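Local coordinates for hypothetical protein PSPTO5229 (Pseudomonas syringae pv. tomato str. DC3000, PDB 2EVE) that is of unknown function but adopts a fold related to PUA and ASCH, and so probably binds nucleic acid, at residues A[2-7]-A[39-44]; A[24-29]-A[47-52]; A[82-87]-A[92-97]; A[123-128]-A[133-138]. All blocks are in the same frame, centred on the assembly; numbering follows the deposited sequence.

In the fold
All four contacts meet the single mixed sheet. Contacts 1 and 2 are core contacts linked through neighbouring strands 3-8 and 46-51: contact 1 lays the selenomethionine M41 over the indole of W4 and against M6, where the chain leaves helix 32-40, and contact 2 is an aromatic cluster reaching from outermost strand 23-26. Contact 4 is also buried and apolar, packing a 3-10 turn against strand 134-137 at the other margin of the sheet. Contact 3 differs in place and chemistry. It lies at the surface, its centre about 17 Å from the centre of the chain, and relies on a carboxylate, an indole N-H and two Asx turns. Contacts 1 and 2 also touch the bound tris-hydroxymethyl-methyl-ammonium.

Contact 1 of 4, residues A[2-7]-A[39-44]; sequences AYWLMK and RTMAEG. With 144 (tris-hydroxymethyl-methyl-ammonium), chain D.
W4 and M6 belong to the extended strand 3-7, and their CB atoms point at the chain leaving helix 32-40, where T40 and M41 lie. No hydrogen bond joins the two segments; the CA atoms of W4 and M41 stand 8.2 Å apart, bridged by side chains. They form part of the core between the mixed sheet of the EVE domain, a PUA-related fold, and its helical cover. M41, a selenomethionine here, suits this place because a long, flexible, unbranched chain can follow a flat ring. Its chain stays extended as far as SE and then bends (chi3 99°), bringing CE to the CG-CD1 margin of the indole, 3.4 Å from W4 CG. Its CG sits 3.7 Å from the centroid of the five-membered ring of W4, 14° off the normal, a CH-pi contact. SE lies over the same ring, 4.6 Å from SE to the centroid, as the selenium form of a Met-aromatic contact. The two side chains slide past each other in opposite directions. T40 crosses the far end of the indole, its OG1 approaching W4 CH2 obliquely at 3.2 Å; that hydroxyl bonds to the carbonyl O of F37. The rotation of the indole is fixed from its nitrogen, since W4 NE1 bonds to D45, whose same carboxylate oxygen also bonds A42 N. Farther along the strand K7 reaches the bound tris-hydroxymethyl-methyl-ammonium, with CD 3.4 Å from its O4. M6 and M41 meet tip to tip, SE to SE, at 3.9 Å.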
# COMPACT_ATOMS: atom_id res chain seq x y z
N ALA A 2 7.09 12.54 0.92
CA ALA A 2 7.24 11.40 1.88
C ALA A 2 7.08 10.06 1.18
O ALA A 2 6.48 9.98 0.10
CB ALA A 2 6.21 11.54 3.00
N TYR A 3 7.61 9.01 1.80
CA TYR A 3 7.55 7.66 1.25
C TYR A 3 6.72 6.72 2.12
O TYR A 3 6.65 6.88 3.34
CB TYR A 3 8.96 7.09 1.10
CG TYR A 3 9.87 7.89 0.20
CD1 TYR A 3 9.59 8.05 -1.16
CD2 TYR A 3 11.01 8.50 0.71
CE1 TYR A 3 10.43 8.78 -1.99
CE2 TYR A 3 11.87 9.24 -0.11
CZ TYR A 3 11.57 9.38 -1.46
OH TYR A 3 12.41 10.10 -2.27
N TRP A 4 6.12 5.72 1.48
CA TRP A 4 5.27 4.76 2.17
C TRP A 4 5.33 3.40 1.51
O TRP A 4 6.05 3.19 0.53
CB TRP A 4 3.81 5.24 2.15
CG TRP A 4 3.61 6.67 2.47
CD1 TRP A 4 3.75 7.74 1.62
CD2 TRP A 4 3.27 7.22 3.75
NE1 TRP A 4 3.52 8.91 2.30
CE2 TRP A 4 3.23 8.62 3.61
CE3 TRP A 4 3.01 6.65 5.00
CZ2 TRP A 4 2.92 9.47 4.67
CZ3 TRP A 4 2.71 7.50 6.06
CH2 TRP A 4 2.67 8.89 5.89
N LEU A 5 4.55 2.47 2.06
CA LEU A 5 4.42 1.13 1.52
C LEU A 5 2.99 0.70 1.80
O LEU A 5 2.46 0.92 2.90
CB LEU A 5 5.41 0.16 2.18
CG LEU A 5 5.36 -1.29 1.66
CD1 LEU A 5 6.74 -1.93 1.70
CD2 LEU A 5 4.37 -2.09 2.50
N MSE A 6 2.34 0.13 0.79
CA MSE A 6 0.97 -0.35 0.94
C MSE A 6 0.84 -1.75 0.34
O MSE A 6 1.44 -2.05 -0.68
CB MSE A 6 -0.01 0.61 0.26
CG MSE A 6 0.03 2.02 0.82
SE MSE A 6 -1.57 3.04 0.44
CE MSE A 6 -1.20 3.33 -1.42
N LYS A 7 0.04 -2.59 1.00
CA LYS A 7 -0.16 -3.98 0.59
C LYS A 7 -1.41 -4.26 -0.24
O LYS A 7 -2.45 -3.64 -0.05
CB LYS A 7 -0.21 -4.88 1.83
CG LYS A 7 1.00 -4.80 2.73
CD LYS A 7 0.87 -5.76 3.90
CE LYS A 7 2.07 -5.68 4.82
NZ LYS A 7 1.95 -6.60 5.98
N ARG A 39 -4.35 8.60 5.66
CA ARG A 39 -4.89 9.96 5.70
C ARG A 39 -3.80 11.04 5.73
O ARG A 39 -4.08 12.19 5.40
CB ARG A 39 -5.81 10.12 6.91
CG ARG A 39 -7.14 9.41 6.77
CD ARG A 39 -7.96 9.53 8.04
NE ARG A 39 -9.34 9.11 7.83
CZ ARG A 39 -10.28 9.16 8.78
NH1 ARG A 39 -9.97 9.58 10.00
NH2 ARG A 39 -11.52 8.79 8.49
N THR A 40 -2.58 10.68 6.12
CA THR A 40 -1.51 11.68 6.15
C THR A 40 -0.69 11.72 4.86
O THR A 40 0.20 12.56 4.72
CB THR A 40 -0.55 11.48 7.36
OG1 THR A 40 0.15 10.23 7.24
CG2 THR A 40 -1.33 11.52 8.67
N MSE A 41 -0.99 10.82 3.93
CA MSE A 41 -0.29 10.80 2.65
C MSE A 41 -0.66 12.06 1.88
O MSE A 41 -1.79 12.53 1.95
CB MSE A 41 -0.66 9.55 1.86
CG MSE A 41 -0.19 8.27 2.51
SE MSE A 41 -0.78 6.70 1.57
CE MSE A 41 0.82 6.31 0.57
N ALA A 42 0.30 12.60 1.14
CA ALA A 42 0.07 13.82 0.37
C ALA A 42 0.29 13.58 -1.12
O ALA A 42 0.96 12.62 -1.51
CB ALA A 42 1.00 14.92 0.85
N GLU A 43 -0.28 14.45 -1.95
CA GLU A 43 -0.14 14.33 -3.39
C GLU A 43 1.35 14.38 -3.73
O GLU A 43 2.08 15.26 -3.26
CB GLU A 43 -0.85 15.49 -4.09
CG GLU A 43 -2.34 15.57 -3.81
CD GLU A 43 -2.96 16.84 -4.33
OE1 GLU A 43 -2.86 17.10 -5.55
OE2 GLU A 43 -3.56 17.59 -3.52
N GLY A 44 1.80 13.44 -4.56
CA GLY A 44 3.20 13.42 -4.93
C GLY A 44 4.01 12.41 -4.14
O GLY A 44 5.08 11.99 -4.59
C1 144 D . 0.74 -11.45 3.38
N 144 D . 1.19 -10.65 4.51
C2 144 D . 2.69 -10.67 4.56
O2 144 D . 3.71 -10.97 3.59
C3 144 D . 0.49 -11.25 5.73
O3 144 D . 0.77 -10.57 6.97
C4 144 D . 0.76 -9.27 4.20
O4 144 D . -0.73 -8.71 4.04

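Contact 2 of 4, residues A[24-29]-A[47-52]; sequences ARWDGV and FFFYHS. With 144 (tris-hydroxymethyl-methyl-ammonium), chain D.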
# COMPACT_ATOMS: atom_id res chain seq x y z
N ALA A 24 -5.77 4.73 -10.25
CA ALA A 24 -6.86 3.94 -9.70
C ALA A 24 -7.14 4.31 -8.26
O ALA A 24 -6.42 5.10 -7.66
CB ALA A 24 -6.50 2.46 -9.79
N ARG A 25 -8.20 3.74 -7.70
CA ARG A 25 -8.57 4.00 -6.32
C ARG A 25 -8.03 2.90 -5.41
O ARG A 25 -8.17 1.71 -5.71
CB ARG A 25 -10.09 4.07 -6.16
CG ARG A 25 -10.55 4.37 -4.73
CD ARG A 25 -12.06 4.44 -4.64
NE ARG A 25 -12.68 3.13 -4.88
CZ ARG A 25 -13.83 2.96 -5.51
NH1 ARG A 25 -14.50 4.01 -5.97
NH2 ARG A 25 -14.33 1.74 -5.67
N TRP A 26 -7.41 3.30 -4.31
CA TRP A 26 -6.89 2.36 -3.33
C TRP A 26 -7.93 2.38 -2.23
O TRP A 26 -8.15 3.41 -1.60
CB TRP A 26 -5.55 2.84 -2.79
CG TRP A 26 -4.77 1.76 -2.09
CD1 TRP A 26 -4.89 1.35 -0.80
CD2 TRP A 26 -3.76 0.94 -2.68
NE1 TRP A 26 -4.01 0.31 -0.54
CE2 TRP A 26 -3.31 0.04 -1.69
CE3 TRP A 26 -3.19 0.87 -3.96
CZ2 TRP A 26 -2.31 -0.91 -1.94
CZ3 TRP A 26 -2.20 -0.07 -4.21
CH2 TRP A 26 -1.78 -0.95 -3.20
N ASP A 27 -8.58 1.25 -2.00
CA ASP A 27 -9.61 1.20 -0.97
C ASP A 27 -9.51 -0.08 -0.15
O ASP A 27 -8.53 -0.80 -0.25
CB ASP A 27 -10.99 1.30 -1.62
CG ASP A 27 -11.19 0.29 -2.73
OD1 ASP A 27 -10.82 -0.88 -2.54
OD2 ASP A 27 -11.73 0.67 -3.80
N GLY A 28 -10.53 -0.33 0.66
CA GLY A 28 -10.54 -1.55 1.46
C GLY A 28 -9.57 -1.61 2.62
O GLY A 28 -9.28 -2.70 3.13
N VAL A 29 -9.03 -0.47 3.04
CA VAL A 29 -8.13 -0.45 4.18
C VAL A 29 -9.05 -0.38 5.40
O VAL A 29 -9.80 0.58 5.56
CB VAL A 29 -7.17 0.75 4.13
CG1 VAL A 29 -6.29 0.77 5.37
CG2 VAL A 29 -6.31 0.64 2.87
N PHE A 47 5.02 5.38 -2.99
CA PHE A 47 4.91 4.21 -2.12
C PHE A 47 5.31 2.93 -2.83
O PHE A 47 5.18 2.82 -4.05
CB PHE A 47 3.47 4.06 -1.61
CG PHE A 47 2.48 3.65 -2.67
CD1 PHE A 47 2.19 2.31 -2.90
CD2 PHE A 47 1.82 4.61 -3.43
CE1 PHE A 47 1.27 1.93 -3.88
CE2 PHE A 47 0.90 4.24 -4.41
CZ PHE A 47 0.62 2.91 -4.63
N PHE A 48 5.82 1.98 -2.05
CA PHE A 48 6.17 0.69 -2.60
C PHE A 48 4.90 -0.14 -2.65
O PHE A 48 4.16 -0.21 -1.67
CB PHE A 48 7.21 -0.01 -1.72
CG PHE A 48 8.59 0.53 -1.87
CD1 PHE A 48 9.14 0.72 -3.14
CD2 PHE A 48 9.35 0.86 -0.75
CE1 PHE A 48 10.43 1.23 -3.28
CE2 PHE A 48 10.63 1.37 -0.89
CZ PHE A 48 11.18 1.55 -2.16
N PHE A 49 4.66 -0.75 -3.80
CA PHE A 49 3.48 -1.59 -4.03
C PHE A 49 3.90 -3.00 -3.62
O PHE A 49 4.66 -3.67 -4.33
CB PHE A 49 3.10 -1.54 -5.52
CG PHE A 49 1.71 -2.04 -5.83
CD1 PHE A 49 1.31 -3.33 -5.47
CD2 PHE A 49 0.83 -1.24 -6.55
CE1 PHE A 49 0.04 -3.81 -5.82
CE2 PHE A 49 -0.43 -1.71 -6.91
CZ PHE A 49 -0.84 -2.99 -6.55
N TYR A 50 3.41 -3.46 -2.47
CA TYR A 50 3.76 -4.77 -1.95
C TYR A 50 2.69 -5.83 -2.23
O TYR A 50 1.52 -5.65 -1.87
CB TYR A 50 4.02 -4.65 -0.44
CG TYR A 50 4.37 -5.95 0.26
CD1 TYR A 50 3.38 -6.82 0.69
CD2 TYR A 50 5.70 -6.29 0.49
CE1 TYR A 50 3.70 -8.02 1.33
CE2 TYR A 50 6.03 -7.48 1.13
CZ TYR A 50 5.04 -8.33 1.54
OH TYR A 50 5.37 -9.51 2.17
N HIS A 51 3.09 -6.91 -2.89
CA HIS A 51 2.19 -8.01 -3.21
C HIS A 51 2.08 -8.94 -2.01
O HIS A 51 3.07 -9.52 -1.57
CB HIS A 51 2.70 -8.79 -4.42
CG HIS A 51 2.41 -8.12 -5.73
ND1 HIS A 51 2.79 -8.67 -6.94
CD2 HIS A 51 1.75 -6.98 -6.03
CE1 HIS A 51 2.38 -7.88 -7.92
NE2 HIS A 51 1.75 -6.85 -7.40
N SER A 52 0.86 -9.08 -1.49
CA SER A 52 0.60 -9.92 -0.32
C SER A 52 -0.26 -11.14 -0.65
O SER A 52 -0.94 -11.17 -1.67
CB SER A 52 -0.08 -9.08 0.76
OG SER A 52 -1.32 -8.57 0.28
C1 144 D . 0.74 -11.45 3.38
N 144 D . 1.19 -10.65 4.51
C2 144 D . 2.69 -10.67 4.56
O2 144 D . 3.71 -10.97 3.59
C3 144 D . 0.49 -11.25 5.73
O3 144 D . 0.77 -10.57 6.97
C4 144 D . 0.76 -9.27 4.20
O4 144 D . -0.73 -8.71 4.04
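W26 brings the CZ3 corner of its indole against both F47 and F49, and these three rings alone make the tight part of the contact. Its six-membered ring turns an edge to the face of F49, with CZ3 3.6 Å from F49 CE2, the centroids 5.2 Å apart and the planes at 78°. F47 repeats the T-shaped geometry with the roles exchanged: its edge is directed at the face of W26, centroids 5.5 Å apart and planes at 72°. Large flat side chains suit the place because the CA atoms of W26 and F49 stand 11.1 Å apart, and the two rings close that distance together; W26 extends into it with CG anti to the backbone N (chi1 -163°). In the sheet, strands 95-110 and 58-71 lie between 23-26 and 46-51, so this aromatic cluster reaches across both, consistent with the strongly curved sheet of a PUA-like fold. Away from it the contact gives way to polar groups. Exposed R25 makes a salt bridge through NE to D27 OD2 at 2.8 Å, in the guanidinium plane and on the anti lone pair of that oxygen. On the other segment Y50 leads away from W26 toward the bound tris-hydroxymethyl-methyl-ammonium. Its OH shares a hydrogen bond of 2.6 Å with ligand O2, which lies at the edge of the phenol ring, while S52 CB rests 3.4 Å from ligand O4.

Contact 3 of 4, residues A[82-87]-A[92-97]; sequences YHDAKA and NPWSAL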
# COMPACT_ATOMS: atom_id res chain seq x y z
N TYR A 82 -15.48 -5.15 1.15
CA TYR A 82 -15.06 -4.26 2.22
C TYR A 82 -16.21 -3.45 2.78
O TYR A 82 -16.03 -2.39 3.37
CB TYR A 82 -13.95 -3.33 1.72
CG TYR A 82 -12.79 -4.11 1.16
CD1 TYR A 82 -12.02 -4.94 1.97
CD2 TYR A 82 -12.50 -4.07 -0.21
CE1 TYR A 82 -10.99 -5.72 1.45
CE2 TYR A 82 -11.48 -4.85 -0.75
CZ TYR A 82 -10.73 -5.66 0.08
OH TYR A 82 -9.73 -6.44 -0.45
N HIS A 83 -17.41 -3.97 2.59
CA HIS A 83 -18.60 -3.33 3.11
C HIS A 83 -18.46 -3.27 4.63
O HIS A 83 -17.89 -4.17 5.24
CB HIS A 83 -19.83 -4.17 2.74
CG HIS A 83 -21.11 -3.66 3.33
ND1 HIS A 83 -22.01 -4.48 3.96
CD2 HIS A 83 -21.65 -2.41 3.35
CE1 HIS A 83 -23.05 -3.77 4.35
NE2 HIS A 83 -22.85 -2.51 3.99
N ASP A 84 -18.97 -2.19 5.23
CA ASP A 84 -18.96 -2.02 6.68
C ASP A 84 -20.36 -1.52 7.01
O ASP A 84 -20.65 -0.33 6.85
CB ASP A 84 -17.92 -0.99 7.14
CG ASP A 84 -17.84 -0.88 8.66
OD1 ASP A 84 -18.76 -1.39 9.34
OD2 ASP A 84 -16.88 -0.28 9.18
N ALA A 85 -21.23 -2.43 7.44
CA ALA A 85 -22.62 -2.08 7.76
C ALA A 85 -22.75 -0.97 8.80
O ALA A 85 -23.79 -0.32 8.88
CB ALA A 85 -23.36 -3.33 8.23
N LYS A 86 -21.71 -0.76 9.59
CA LYS A 86 -21.74 0.27 10.61
C LYS A 86 -21.48 1.66 10.04
O LYS A 86 -21.71 2.67 10.70
CB LYS A 86 -20.71 -0.03 11.71
CG LYS A 86 -21.06 -1.24 12.57
CD LYS A 86 -20.04 -1.42 13.69
CE LYS A 86 -20.40 -2.59 14.59
NZ LYS A 86 -21.72 -2.40 15.25
N ALA A 87 -21.00 1.71 8.80
CA ALA A 87 -20.71 2.99 8.16
C ALA A 87 -21.94 3.60 7.49
O ALA A 87 -22.81 2.88 7.00
CB ALA A 87 -19.60 2.82 7.13
N ASN A 92 -18.66 7.83 7.90
CA ASN A 92 -17.85 6.78 7.30
C ASN A 92 -16.49 6.78 7.99
O ASN A 92 -15.73 7.74 7.86
CB ASN A 92 -17.68 7.05 5.81
CG ASN A 92 -17.10 5.86 5.07
OD1 ASN A 92 -16.42 5.02 5.66
ND2 ASN A 92 -17.35 5.81 3.77
N PRO A 93 -16.17 5.71 8.72
CA PRO A 93 -14.88 5.63 9.43
C PRO A 93 -13.67 5.33 8.55
O PRO A 93 -12.54 5.40 9.02
CB PRO A 93 -15.11 4.52 10.45
CG PRO A 93 -16.63 4.45 10.58
CD PRO A 93 -17.06 4.63 9.16
N TRP A 94 -13.91 5.02 7.28
CA TRP A 94 -12.81 4.65 6.39
C TRP A 94 -12.50 5.62 5.26
O TRP A 94 -13.37 6.35 4.78
CB TRP A 94 -13.09 3.26 5.81
CG TRP A 94 -13.39 2.27 6.89
CD1 TRP A 94 -14.58 1.63 7.11
CD2 TRP A 94 -12.50 1.83 7.92
NE1 TRP A 94 -14.47 0.81 8.21
CE2 TRP A 94 -13.21 0.92 8.73
CE3 TRP A 94 -11.16 2.13 8.24
CZ2 TRP A 94 -12.63 0.29 9.83
CZ3 TRP A 94 -10.59 1.50 9.34
CH2 TRP A 94 -11.32 0.60 10.13
N SER A 95 -11.24 5.60 4.84
CA SER A 95 -10.76 6.48 3.78
C SER A 95 -10.04 5.75 2.67
O SER A 95 -9.31 4.78 2.91
CB SER A 95 -9.82 7.54 4.36
OG SER A 95 -10.45 8.30 5.37
N ALA A 96 -10.24 6.22 1.44
CA ALA A 96 -9.58 5.67 0.27
C ALA A 96 -8.84 6.84 -0.34
O ALA A 96 -8.94 7.97 0.14
CB ALA A 96 -10.62 5.14 -0.71
N LEU A 97 -8.07 6.57 -1.39
CA LEU A 97 -7.37 7.64 -2.07
C LEU A 97 -7.03 7.16 -3.47
O LEU A 97 -7.15 5.98 -3.77
CB LEU A 97 -6.11 8.06 -1.29
CG LEU A 97 -5.10 7.03 -0.79
CD1 LEU A 97 -4.39 6.36 -1.95
CD2 LEU A 97 -4.10 7.74 0.11
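The indole of W94 meets the carboxylate of D84 at its edge, while P93 CB lies 4.3 Å above one face of the indole, offset toward the rim. Around the same ring, Y32 stacks and R30 makes a cation-pi contact. The carboxylate and ring planes are turned 39° apart and the two side chains cross at about a right angle. W94 NE1 donates a hydrogen bond to D84 OD2 at 2.8 Å (159° at the hydrogen), close to the ring plane and on the anti lone pair of the oxygen. An aspartate suits the position because its second oxygen has work within its own loop: D84 OD1 is met from above the carboxylate plane by K86 N, an Asx turn. This accompanies the type I beta turn from D84 to A87, closed by A87 N to D84 O at 2.8 Å. N92 builds a second Asx turn, its OD1 accepting from W94 N at 3.0 Å. Where the two backbones come nearest, at A87 and N92, the small methyl of A87 fits against the proline ring, CB to P93 CD 3.7 Å. The contact joins the surface loop after strand 58-71 to the residues leading into strand 95-110. W94 also bonds through its backbone to D72 and packs on R35 of helix 32-40, and L97 pairs with W26 of strand 23-26.

Contact 4 of 4, residues A[123-128]-A[133-138]; sequences LPLVQK and SVMPVT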
# COMPACT_ATOMS: atom_id res chain seq x y z
N LEU A 123 11.53 -1.24 9.81
CA LEU A 123 10.37 -1.20 8.93
C LEU A 123 9.32 -2.17 9.48
O LEU A 123 9.61 -3.35 9.68
CB LEU A 123 10.77 -1.62 7.52
CG LEU A 123 9.71 -1.49 6.43
CD1 LEU A 123 9.35 -0.02 6.22
CD2 LEU A 123 10.24 -2.09 5.14
N PRO A 124 8.10 -1.69 9.74
CA PRO A 124 7.05 -2.56 10.27
C PRO A 124 6.87 -3.87 9.51
O PRO A 124 6.59 -4.91 10.11
CB PRO A 124 5.80 -1.68 10.20
CG PRO A 124 6.36 -0.32 10.46
CD PRO A 124 7.60 -0.30 9.60
N LEU A 125 7.04 -3.81 8.19
CA LEU A 125 6.89 -4.97 7.32
C LEU A 125 7.70 -6.18 7.78
O LEU A 125 7.25 -7.32 7.66
CB LEU A 125 7.29 -4.61 5.89
CG LEU A 125 7.08 -5.68 4.81
CD1 LEU A 125 5.60 -5.79 4.51
CD2 LEU A 125 7.85 -5.32 3.55
N VAL A 126 8.90 -5.93 8.29
CA VAL A 126 9.78 -7.02 8.72
C VAL A 126 9.76 -7.28 10.22
O VAL A 126 10.55 -8.08 10.72
CB VAL A 126 11.24 -6.76 8.30
CG1 VAL A 126 11.31 -6.52 6.80
CG2 VAL A 126 11.81 -5.58 9.07
N GLN A 127 8.87 -6.60 10.95
CA GLN A 127 8.79 -6.79 12.39
C GLN A 127 7.77 -7.86 12.75
O GLN A 127 6.62 -7.82 12.31
CB GLN A 127 8.43 -5.47 13.08
CG GLN A 127 9.41 -4.34 12.79
CD GLN A 127 9.14 -3.11 13.63
OE1 GLN A 127 8.02 -2.59 13.65
NE2 GLN A 127 10.17 -2.62 14.32
N LYS A 128 8.21 -8.83 13.55
CA LYS A 128 7.35 -9.93 13.96
C LYS A 128 6.07 -9.43 14.64
O LYS A 128 6.11 -8.50 15.45
CB LYS A 128 8.11 -10.85 14.91
CG LYS A 128 7.37 -12.12 15.28
CD LYS A 128 8.26 -13.03 16.12
CE LYS A 128 7.57 -14.36 16.40
NZ LYS A 128 8.45 -15.28 17.17
N SER A 133 -0.92 -2.79 7.06
CA SER A 133 -0.95 -2.85 5.59
C SER A 133 -0.53 -1.55 4.91
O SER A 133 -0.26 -1.54 3.71
CB SER A 133 -2.36 -3.23 5.12
OG SER A 133 -3.32 -2.30 5.58
N VAL A 134 -0.50 -0.46 5.67
CA VAL A 134 -0.08 0.85 5.16
C VAL A 134 0.91 1.38 6.19
O VAL A 134 0.59 1.47 7.38
CB VAL A 134 -1.26 1.83 5.01
CG1 VAL A 134 -0.75 3.16 4.48
CG2 VAL A 134 -2.31 1.25 4.07
N MSE A 135 2.11 1.74 5.74
CA MSE A 135 3.14 2.19 6.66
C MSE A 135 4.08 3.22 6.06
O MSE A 135 4.24 3.30 4.84
CB MSE A 135 3.99 0.99 7.07
CG MSE A 135 4.76 0.41 5.88
SE MSE A 135 5.62 -1.28 6.23
CE MSE A 135 4.00 -2.34 6.29
N PRO A 136 4.72 4.01 6.92
CA PRO A 136 5.66 5.02 6.44
C PRO A 136 6.98 4.31 6.11
O PRO A 136 7.25 3.22 6.61
CB PRO A 136 5.79 5.97 7.63
CG PRO A 136 5.65 5.05 8.79
CD PRO A 136 4.51 4.14 8.38
N VAL A 137 7.78 4.93 5.25
CA VAL A 137 9.08 4.40 4.87
C VAL A 137 10.02 5.60 4.94
O VAL A 137 9.74 6.64 4.35
CB VAL A 137 9.07 3.84 3.41
CG1 VAL A 137 10.49 3.49 2.97
CG2 VAL A 137 8.18 2.60 3.34
N THR A 138 11.11 5.48 5.70
CA THR A 138 12.05 6.59 5.83
C THR A 138 12.84 6.77 4.54
O THR A 138 12.87 5.87 3.70
CB THR A 138 13.05 6.36 6.97
OG1 THR A 138 13.92 5.27 6.64
CG2 THR A 138 12.32 6.05 8.27
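M135, a selenomethionine, reaches from strand 134-137 to the 3-10 turn 124-126, and its SE meets three consecutive residues, L123, P124 and L125. The side chain leaves the backbone with CG between N and the carbonyl carbon (chi1 65°), then bends at chi3, so that CE turns beside L125. L125 crosses it at about a right angle, with CB 3.7 Å from SE. P124 instead slides past in the opposite direction, its CB 4.0 Å from SE; as a proline, it also suits the first position of a 3-10 turn, which needs no N-H there. L123 comes across M135 at about a right angle, its CD1 3.9 Å from SE, and the same methyl touches V137 CG2 at 4.1 Å. The three meet the selenium from different directions in a contact carried mainly by apolar side chains, with no hydrogen bond between the segments; SE also lies 3.5 Å from L125 N. Strand 134-137 is outermost in the sheet and runs antiparallel to 3-8, pairing M135 with L5. L125 packs on L111 and L114 of helix 111-115, and V137 rests on W142 of helix 139-149.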